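Long-range contacts in carbohydrate oxidase (PDB 3RJA), which oxidises the C1 hydroxyl of mono-, oligo- and polysaccharides to lactones, using FAD and reducing molecular oxygen to hydrogen peroxide: residues A[57-63]-A[460-464]; A[112-116]-A[127-131]. All blocks are in the same frame, centred on the assembly; numbering follows the deposited sequence.

In the fold
Contact 1 (57-63 with 460-464) is partly buried near the edge of the molecule, its centre about 25 Å from the centre of the chain, whereas the centre of contact 2 (112-116 with 127-131), wholly buried, is about 11 Å from it. Their centres lie 31 Å apart, and they share no helix or strand. Contact 1 joins the end of helix 46-58 and the start of strand 63-66 to a loop 397 residues further on; contact 2, between helix 112-123 and the loop after strand 125-126, is nested within its span. Chemistry follows place: backbone carbonyls receive lysine, arginine and amide hydrogens in contact 1, while in contact 2 helix leucine and alanine side chains pack against a histidine, and the next loop residues reach the flavin.

Contact 1. Residues A[57-63]-A[460-464]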
ATOM      1  N   LYS A  57     -16.135 -15.719  17.339  1.00 16.25           N
ATOM      2  CA  LYS A  57     -16.027 -17.174  17.595  1.00 18.71           C
ATOM      3  C   LYS A  57     -17.331 -17.769  18.156  1.00 18.30           C
ATOM      4  O   LYS A  57     -17.793 -18.828  17.711  1.00 18.52           O
ATOM      5  CB  LYS A  57     -14.859 -17.493  18.548  1.00 20.65           C
ATOM      6  CG  LYS A  57     -14.787 -18.996  18.873  1.00 21.99           C
ATOM      7  CD  LYS A  57     -13.684 -19.316  19.854  1.00 26.40           C
ATOM      8  CE  LYS A  57     -13.718 -20.772  20.267  1.00 25.87           C
ATOM      9  NZ  LYS A  57     -12.581 -21.035  21.165  1.00 31.60           N
ATOM     10  N   LYS A  58     -17.933 -17.075  19.120  1.00 19.35           N
ATOM     11  CA  LYS A  58     -19.189 -17.528  19.734  1.00 20.89           C
ATOM     12  C   LYS A  58     -20.347 -17.676  18.725  1.00 19.87           C
ATOM     13  O   LYS A  58     -21.129 -18.624  18.805  1.00 18.52           O
ATOM     14  CB  LYS A  58     -19.592 -16.560  20.853  1.00 24.64           C
ATOM     15  CG  LYS A  58     -20.778 -17.029  21.680  1.00 32.41           C
ATOM     16  CD  LYS A  58     -21.438 -15.872  22.447  1.00 40.04           C
ATOM     17  CE  LYS A  58     -22.209 -16.363  23.682  1.00 41.09           C
ATOM     18  NZ  LYS A  58     -21.260 -16.818  24.773  1.00 45.18           N
ATOM     19  N   LEU A  59     -20.445 -16.739  17.775  1.00 17.87           N
ATOM     20  CA  LEU A  59     -21.593 -16.650  16.880  1.00 17.38           C
ATOM     21  C   LEU A  59     -21.284 -17.204  15.480  1.00 17.85           C
ATOM     22  O   LEU A  59     -22.081 -17.034  14.545  1.00 17.55           O
ATOM     23  CB  LEU A  59     -22.120 -15.214  16.820  1.00 17.53           C
ATOM     24  CG  LEU A  59     -22.553 -14.668  18.203  1.00 20.72           C
ATOM     25  CD1 LEU A  59     -22.813 -13.170  18.161  1.00 21.11           C
ATOM     26  CD2 LEU A  59     -23.771 -15.401  18.773  1.00 19.82           C
ATOM     27  N   ASN A  60     -20.146 -17.883  15.360  1.00 17.65           N
ATOM     28  CA  ASN A  60     -19.615 -18.330  14.064  1.00 18.88           C
ATOM     29  C   ASN A  60     -19.627 -17.251  12.958  1.00 16.98           C
ATOM     30  O   ASN A  60     -20.177 -17.459  11.878  1.00 15.86           O
ATOM     31  CB  ASN A  60     -20.309 -19.610  13.569  1.00 21.85           C
ATOM     32  CG  ASN A  60     -19.463 -20.374  12.545  1.00 27.82           C
ATOM     33  OD1 ASN A  60     -18.223 -20.230  12.477  1.00 32.64           O
ATOM     34  ND2 ASN A  60     -20.127 -21.174  11.738  1.00 30.54           N
ATOM     35  N   LEU A  61     -19.003 -16.107  13.226  1.00 15.17           N
ATOM     36  CA  LEU A  61     -18.922 -15.040  12.234  1.00 14.46           C
ATOM     37  C   LEU A  61     -17.488 -14.917  11.711  1.00 13.94           C
ATOM     38  O   LEU A  61     -16.538 -15.218  12.443  1.00 14.21           O
ATOM     39  CB  LEU A  61     -19.366 -13.715  12.858  1.00 13.94           C
ATOM     40  CG  LEU A  61     -20.758 -13.657  13.514  1.00 15.42           C
ATOM     41  CD1 LEU A  61     -20.945 -12.335  14.295  1.00 13.68           C
ATOM     42  CD2 LEU A  61     -21.901 -13.824  12.469  1.00 15.53           C
ATOM     43  N   LYS A  62     -17.328 -14.448  10.477  1.00 13.08           N
ATOM     44  CA  LYS A  62     -16.016 -13.984  10.002  1.00 13.30           C
ATOM     45  C   LYS A  62     -15.785 -12.577  10.559  1.00 14.66           C
ATOM     46  O   LYS A  62     -16.741 -11.769  10.728  1.00 11.98           O
ATOM     47  CB  LYS A  62     -15.940 -13.979   8.463  1.00 14.66           C
ATOM     48  CG  LYS A  62     -16.281 -15.345   7.802  1.00 14.40           C
ATOM     49  CD  LYS A  62     -15.494 -16.479   8.470  1.00 15.00           C
ATOM     50  CE  LYS A  62     -15.581 -17.810   7.680  1.00 17.26           C
ATOM     51  NZ  LYS A  62     -14.677 -18.863   8.235  1.00 14.92           N
ATOM     52  N   VAL A  63     -14.525 -12.284  10.857  1.00 13.36           N
ATOM     53  CA  VAL A  63     -14.190 -10.968  11.369  1.00 13.34           C
ATOM     54  C   VAL A  63     -13.136 -10.258  10.497  1.00 13.20           C
ATOM     55  O   VAL A  63     -12.138 -10.850  10.096  1.00 11.89           O
ATOM     56  CB  VAL A  63     -13.894 -10.988  12.918  1.00 13.85           C
ATOM     57  CG1 VAL A  63     -13.047 -12.134  13.296  1.00 13.58           C
ATOM     58  CG2 VAL A  63     -13.273  -9.676  13.406  1.00 15.22           C
ATOM     59  N   THR A 460      -9.274 -21.999  11.067  1.00 18.28           N
ATOM     60  CA  THR A 460     -10.700 -21.949  10.752  1.00 18.48           C
ATOM     61  C   THR A 460     -11.059 -20.799   9.803  1.00 18.00           C
ATOM     62  O   THR A 460     -12.237 -20.531   9.562  1.00 16.02           O
ATOM     63  CB  THR A 460     -11.582 -21.895  11.997  1.00 19.14           C
ATOM     64  OG1 THR A 460     -11.454 -20.607  12.610  1.00 22.19           O
ATOM     65  CG2 THR A 460     -11.208 -23.029  13.005  1.00 19.36           C
ATOM     66  N   ASP A 461     -10.051 -20.114   9.263  1.00 18.09           N
ATOM     67  CA  ASP A 461     -10.325 -19.000   8.342  1.00 16.44           C
ATOM     68  C   ASP A 461     -11.264 -17.960   9.012  1.00 14.57           C
ATOM     69  O   ASP A 461     -12.186 -17.425   8.380  1.00 13.52           O
ATOM     70  CB  ASP A 461     -10.960 -19.554   7.063  1.00 18.90           C
ATOM     71  CG  ASP A 461     -10.367 -18.953   5.785  1.00 21.05           C
ATOM     72  OD1 ASP A 461      -9.492 -18.064   5.849  1.00 21.37           O
ATOM     73  OD2 ASP A 461     -10.820 -19.372   4.705  1.00 23.42           O
ATOM     74  N   ARG A 462     -11.031 -17.707  10.299  1.00 12.63           N
ATOM     75  CA  ARG A 462     -11.828 -16.764  11.087  0.50 13.02           C
ATOM     76  C   ARG A 462     -11.744 -15.349  10.499  1.00 13.14           C
ATOM     77  O   ARG A 462     -12.709 -14.569  10.557  1.00 14.43           O
ATOM     78  CB  ARG A 462     -11.336 -16.763  12.543  0.50 12.67           C
ATOM     79  CG  ARG A 462     -11.958 -15.696  13.452  0.50 11.85           C
ATOM     80  CD  ARG A 462     -13.421 -15.978  13.699  0.50 11.59           C
ATOM     81  NE  ARG A 462     -13.636 -17.294  14.299  0.50 11.78           N
ATOM     82  CZ  ARG A 462     -14.644 -18.097  13.971  0.50 11.74           C
ATOM     83  NH1 ARG A 462     -15.501 -17.700  13.050  0.50 11.53           N
ATOM     84  NH2 ARG A 462     -14.800 -19.286  14.552  0.50 11.28           N
ATOM     85  N   PHE A 463     -10.585 -15.024   9.945  1.00 12.63           N
ATOM     86  CA  PHE A 463     -10.351 -13.709   9.364  1.00 14.06           C
ATOM     87  C   PHE A 463     -10.556 -13.688   7.849  1.00 13.05           C
ATOM     88  O   PHE A 463     -10.044 -12.805   7.169  1.00 13.48           O
ATOM     89  CB  PHE A 463      -8.950 -13.211   9.719  1.00 13.06           C
ATOM     90  CG  PHE A 463      -8.703 -13.091  11.203  1.00 14.34           C
ATOM     91  CD1 PHE A 463      -9.426 -12.174  11.976  1.00 13.91           C
ATOM     92  CD2 PHE A 463      -7.703 -13.848  11.816  1.00 14.00           C
ATOM     93  CE1 PHE A 463      -9.183 -12.046  13.354  1.00 13.84           C
ATOM     94  CE2 PHE A 463      -7.441 -13.714  13.196  1.00 14.58           C
ATOM     95  CZ  PHE A 463      -8.195 -12.819  13.966  1.00 14.00           C
ATOM     96  N   TYR A 464     -11.328 -14.646   7.332  1.00 12.96           N
ATOM     97  CA  TYR A 464     -11.544 -14.800   5.887  1.00 11.86           C
ATOM     98  C   TYR A 464     -11.871 -13.530   5.114  1.00 12.88           C
ATOM     99  O   TYR A 464     -12.667 -12.675   5.560  1.00 11.23           O
ATOM    100  CB  TYR A 464     -12.705 -15.749   5.645  1.00 12.31           C
ATOM    101  CG  TYR A 464     -13.141 -15.839   4.193  1.00 12.91           C
ATOM    102  CD1 TYR A 464     -12.448 -16.647   3.278  1.00 13.14           C
ATOM    103  CD2 TYR A 464     -14.241 -15.116   3.736  1.00 13.42           C
ATOM    104  CE1 TYR A 464     -12.863 -16.746   1.929  1.00 14.05           C
ATOM    105  CE2 TYR A 464     -14.659 -15.194   2.394  1.00 13.49           C
ATOM    106  CZ  TYR A 464     -13.973 -16.002   1.502  1.00 14.25           C
ATOM    107  OH  TYR A 464     -14.392 -16.059   0.193  1.00 14.57           O
TER
HETATM  108  O   HOH W   1     -14.175 -19.766   4.955  0.50 10.91           O
HETATM  109  O   HOH W   2     -10.517 -10.142   7.117  1.00  8.94           O
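T460 comes near the other segment through its carbonyl, but K62 NZ donates a hydrogen bond to the next one, D461 O, at 2.9 Å. The D461 carboxylate forms a salt bridge with R435, and a water links it weakly to K62 NZ. D461 also opens a type I turn closed by the bond from Y464 N to D461 O (3.1 Å). Within this turn R462 has two roles. Its side chain doubles back so that NH1 donates to L61 O (2.8 Å), with K57 CA lying over one guanidinium face, 3.9 Å from NH2. Its own carbonyl, R462 O, accepts a nearly straight hydrogen bond from V63 N at 2.9 Å. F463 follows, its CD1 3.9 Å from V63 CG1 and its CA 3.5 Å from V63 O in a CA-H...O contact, while a water bridges F463 O (2.7 Å) and, weakly, V63 O (3.5 Å). Y464 CB then packs 4.0 Å from K62 CD. The arrangement fastens a C-terminal turn of the berberine-like region to the helix-to-strand connection that enters the parallel sheet of the FAD-binding domain.

Contact 2. Residues A[112-116]-A[127-131]; sequences LGHLA and ISHGT. With ZN (zinc ion), chain D; FAD (flavin-adenine dinucleotide), chain B.
Residues 112-116 form the first turn of helix 112-123, with A116 N bonded to L112 O at 2.8 Å; residues 127-131 run largely extended and counter to it, the nearest CA atoms being L112-G130 (7.3 Å) and A116-I127 (7.4 Å). The van der Waals contacts centre on H129, whose p rotamer places its ring against the helix: L112 (m,t) sets CD2 over one face and CD1 3.8 Å from H129 ND1, A116 CB meets the edge 3.9 Å from H129 NE2, and L115 (t,p) brings CD2 4.1 Å from H129 CD2. L115 CD2 also reaches I127 CD1 (4.4 Å), and L112 CD1 sits 3.6 Å from G130 O. Among the polar bonds, H129 ND1 donates to G130 O (3.0 Å). H114, out of reach of 127-131, binds zinc through ND1 at 2.0 Å, together with D309 and two waters. G130 CA is 3.2 Å from FAD O4, and a CB on G130 would clash with O4. The two segments thus meet by van der Waals packing, and T131 N, two residues beyond H129, hydrogen-bonds the isoalloxazine carbonyl FAD O4 (3.0 Å) beside the sugar pocket.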
ATOM      1  N   LEU A 112      -1.420   7.555   8.030  1.00 11.95           N
ATOM      2  CA  LEU A 112      -0.053   7.930   7.672  1.00 12.52           C
ATOM      3  C   LEU A 112       0.238   9.405   7.966  1.00 12.37           C
ATOM      4  O   LEU A 112       1.266   9.732   8.548  1.00 11.37           O
ATOM      5  CB  LEU A 112       0.261   7.613   6.196  1.00 11.52           C
ATOM      6  CG  LEU A 112       0.211   6.142   5.771  1.00 11.92           C
ATOM      7  CD1 LEU A 112       0.828   5.982   4.413  1.00 11.62           C
ATOM      8  CD2 LEU A 112       0.927   5.174   6.762  1.00 12.61           C
ATOM      9  N   GLY A 113      -0.658  10.298   7.549  1.00 12.90           N
ATOM     10  CA  GLY A 113      -0.422  11.736   7.782  1.00 12.47           C
ATOM     11  C   GLY A 113      -0.343  12.035   9.264  1.00 13.19           C
ATOM     12  O   GLY A 113       0.478  12.847   9.690  1.00 13.44           O
ATOM     13  N   HIS A 114      -1.195  11.376  10.059  1.00 12.80           N
ATOM     14  CA  HIS A 114      -1.197  11.587  11.509  1.00 12.65           C
ATOM     15  C   HIS A 114       0.073  11.001  12.171  1.00 11.61           C
ATOM     16  O   HIS A 114       0.725  11.667  12.987  1.00 10.62           O
ATOM     17  CB  HIS A 114      -2.485  11.023  12.126  1.00 13.02           C
ATOM     18  CG  HIS A 114      -2.498  10.999  13.627  1.00 13.88           C
ATOM     19  ND1 HIS A 114      -2.630  12.134  14.395  1.00 13.28           N
ATOM     20  CD2 HIS A 114      -2.408   9.966  14.499  1.00 14.24           C
ATOM     21  CE1 HIS A 114      -2.625  11.808  15.675  1.00 13.65           C
ATOM     22  NE2 HIS A 114      -2.476  10.498  15.766  1.00 15.95           N
ATOM     23  N   LEU A 115       0.403   9.760  11.816  1.00 11.29           N
ATOM     24  CA  LEU A 115       1.658   9.120  12.237  1.00 11.29           C
ATOM     25  C   LEU A 115       2.835  10.055  11.949  1.00 11.64           C
ATOM     26  O   LEU A 115       3.649  10.340  12.842  1.00 11.67           O
ATOM     27  CB  LEU A 115       1.850   7.788  11.490  1.00 11.72           C
ATOM     28  CG  LEU A 115       3.205   7.116  11.694  1.00 11.76           C
ATOM     29  CD1 LEU A 115       3.365   6.721  13.190  1.00 12.13           C
ATOM     30  CD2 LEU A 115       3.371   5.891  10.742  1.00 11.30           C
ATOM     31  N   ALA A 116       2.908  10.557  10.717  1.00 10.96           N
ATOM     32  CA  ALA A 116       4.052  11.392  10.320  1.00 11.46           C
ATOM     33  C   ALA A 116       4.066  12.697  11.098  1.00 12.06           C
ATOM     34  O   ALA A 116       5.130  13.185  11.480  1.00 13.31           O
ATOM     35  CB  ALA A 116       4.053  11.666   8.844  1.00  9.95           C
ATOM     36  N   ILE A 127       9.474   7.923   9.353  1.00 13.49           N
ATOM     37  CA  ILE A 127       9.445   6.577   8.787  1.00 12.44           C
ATOM     38  C   ILE A 127       9.145   6.678   7.314  1.00 12.42           C
ATOM     39  O   ILE A 127       8.400   7.566   6.873  1.00 11.52           O
ATOM     40  CB  ILE A 127       8.352   5.694   9.467  1.00 12.95           C
ATOM     41  CG1 ILE A 127       8.746   5.381  10.914  1.00 12.42           C
ATOM     42  CG2 ILE A 127       8.107   4.363   8.680  1.00 11.23           C
ATOM     43  CD1 ILE A 127       7.595   4.897  11.719  1.00 13.43           C
ATOM     44  N   SER A 128       9.733   5.761   6.548  1.00 12.68           N
ATOM     45  CA  SER A 128       9.492   5.685   5.128  1.00 12.98           C
ATOM     46  C   SER A 128       8.160   4.953   4.850  1.00 13.14           C
ATOM     47  O   SER A 128       8.067   3.735   5.068  1.00 12.68           O
ATOM     48  CB  SER A 128      10.667   4.940   4.459  1.00 12.61           C
ATOM     49  OG  SER A 128      10.423   4.715   3.085  1.00 10.56           O
ATOM     50  N   HIS A 129       7.147   5.679   4.364  1.00 11.47           N
ATOM     51  CA  HIS A 129       5.834   5.074   4.058  1.00 12.50           C
ATOM     52  C   HIS A 129       5.197   5.780   2.846  1.00 13.07           C
ATOM     53  O   HIS A 129       5.819   6.663   2.241  1.00 12.88           O
ATOM     54  CB  HIS A 129       4.894   5.098   5.291  1.00 12.13           C
ATOM     55  CG  HIS A 129       4.787   6.446   5.950  1.00 12.70           C
ATOM     56  ND1 HIS A 129       4.177   7.527   5.344  1.00 12.57           N
ATOM     57  CD2 HIS A 129       5.209   6.885   7.164  1.00 12.52           C
ATOM     58  CE1 HIS A 129       4.236   8.574   6.151  1.00 12.77           C
ATOM     59  NE2 HIS A 129       4.845   8.205   7.270  1.00 12.56           N
ATOM     60  N   GLY A 130       3.964   5.397   2.516  1.00 13.16           N
ATOM     61  CA  GLY A 130       3.215   5.994   1.409  1.00 13.51           C
ATOM     62  C   GLY A 130       2.896   7.481   1.551  1.00 14.68           C
ATOM     63  O   GLY A 130       3.101   8.084   2.621  1.00 13.32           O
ATOM     64  N   THR A 131       2.381   8.061   0.472  1.00 15.05           N
ATOM     65  CA  THR A 131       2.186   9.506   0.372  1.00 16.23           C
ATOM     66  C   THR A 131       0.790   9.975   0.779  1.00 17.86           C
ATOM     67  O   THR A 131       0.613  11.150   1.044  1.00 19.56           O
ATOM     68  CB  THR A 131       2.373   9.998  -1.078  1.00 16.56           C
ATOM     69  OG1 THR A 131       1.463   9.282  -1.925  1.00 14.96           O
ATOM     70  CG2 THR A 131       3.809   9.769  -1.567  1.00 16.58           C
TER
HETATM   71 ZN    ZN D 601      -2.845  14.118  14.534  0.50 32.45          ZN
HETATM   72  PA  FAD B 501      -7.974  -1.175   5.209  1.00  9.18           P
HETATM   73  O1A FAD B 501      -8.503  -0.692   6.533  1.00  9.44           O
HETATM   74  O2A FAD B 501      -8.985  -1.203   4.092  1.00  8.50           O
HETATM   75  O5B FAD B 501      -7.372  -2.650   5.399  1.00  9.51           O
HETATM   76  C5B FAD B 501      -6.578  -3.225   4.367  1.00  8.98           C
HETATM   77  C4B FAD B 501      -6.352  -4.712   4.693  1.00  9.00           C
HETATM   78  O4B FAD B 501      -5.591  -4.829   5.895  1.00  8.24           O
HETATM   79  C3B FAD B 501      -7.654  -5.475   4.930  1.00  9.12           C
HETATM   80  O3B FAD B 501      -7.449  -6.848   4.585  1.00 11.12           O
HETATM   81  C2B FAD B 501      -7.792  -5.375   6.445  1.00  9.41           C
HETATM   82  O2B FAD B 501      -8.613  -6.337   7.064  1.00  8.87           O
HETATM   83  C1B FAD B 501      -6.336  -5.513   6.865  1.00  9.05           C
HETATM   84  N9A FAD B 501      -6.122  -4.879   8.163  1.00  9.38           N
HETATM   85  C8A FAD B 501      -6.519  -3.611   8.576  1.00  9.97           C
HETATM   86  N7A FAD B 501      -6.100  -3.459   9.861  1.00 10.42           N
HETATM   87  C5A FAD B 501      -5.443  -4.567  10.242  1.00  9.47           C
HETATM   88  C6A FAD B 501      -4.828  -4.921  11.447  1.00 10.31           C
HETATM   89  N6A FAD B 501      -4.804  -4.064  12.492  1.00  9.02           N
HETATM   90  N1A FAD B 501      -4.212  -6.159  11.520  1.00  9.14           N
HETATM   91  C2A FAD B 501      -4.248  -7.039  10.444  1.00  9.90           C
HETATM   92  N3A FAD B 501      -4.889  -6.710   9.266  1.00  9.60           N
HETATM   93  C4A FAD B 501      -5.464  -5.477   9.180  1.00  9.58           C
HETATM   94  N1  FAD B 501       0.138   2.135  -1.215  1.00 15.10           N
HETATM   95  C2  FAD B 501       1.533   2.247  -1.234  1.00 16.31           C
HETATM   96  O2  FAD B 501       2.266   1.268  -1.052  1.00 12.78           O
HETATM   97  N3  FAD B 501       2.065   3.522  -1.403  1.00 16.29           N
HETATM   98  C4  FAD B 501       1.334   4.694  -1.442  1.00 16.18           C
HETATM   99  O4  FAD B 501       1.899   5.810  -1.479  1.00 16.32           O
HETATM  100  C4X FAD B 501      -0.152   4.520  -1.473  1.00 14.93           C
HETATM  101  N5  FAD B 501      -0.942   5.578  -1.530  1.00 15.77           N
HETATM  102  C5X FAD B 501      -2.310   5.461  -1.453  1.00 13.64           C
HETATM  103  C6  FAD B 501      -3.138   6.613  -1.421  1.00 13.59           C
HETATM  104  C7  FAD B 501      -4.499   6.510  -1.207  1.00 11.50           C
HETATM  105  C7M FAD B 501      -5.393   7.768  -1.190  1.00 11.85           C
HETATM  106  C8  FAD B 501      -5.048   5.244  -0.892  1.00 11.94           C
HETATM  107  C8M FAD B 501      -6.531   5.082  -0.626  1.00 10.63           C
HETATM  108  C9  FAD B 501      -4.268   4.101  -0.986  1.00 12.62           C
HETATM  109  C9A FAD B 501      -2.884   4.185  -1.241  1.00 13.63           C
HETATM  110  N10 FAD B 501      -2.036   3.052  -1.201  1.00 14.02           N
HETATM  111  C10 FAD B 501      -0.670   3.179  -1.403  1.00 14.89           C
HETATM  112  C1' FAD B 501      -2.639   1.695  -0.995  1.00 13.44           C
HETATM  113  C2' FAD B 501      -2.567   1.296   0.473  1.00 12.43           C
HETATM  114  O2' FAD B 501      -1.228   0.943   0.798  1.00 13.88           O
HETATM  115  C3' FAD B 501      -3.444   0.090   0.722  1.00 11.71           C
HETATM  116  O3' FAD B 501      -4.753   0.335   0.256  1.00 11.43           O
HETATM  117  C4' FAD B 501      -3.442  -0.249   2.223  1.00 11.75           C
HETATM  118  O4' FAD B 501      -3.715  -1.607   2.384  1.00 10.13           O
HETATM  119  C5' FAD B 501      -4.439   0.614   3.001  1.00 10.36           C
HETATM  120  O5' FAD B 501      -4.381   0.288   4.362  1.00 11.29           O
HETATM  121  P   FAD B 501      -5.658   0.641   5.301  1.00 10.43           P
HETATM  122  O1P FAD B 501      -5.360   0.309   6.732  1.00 10.64           O
HETATM  123  O2P FAD B 501      -6.057   2.103   5.090  1.00  9.59           O
HETATM  124  O3P FAD B 501      -6.753  -0.307   4.621  1.00  9.17           O
HETATM  125  O   HOH W   3      -1.253  15.065  15.659  0.50  9.87           O
HETATM  126  O   HOH W   4      -4.703  14.782  15.212  0.50  9.18           O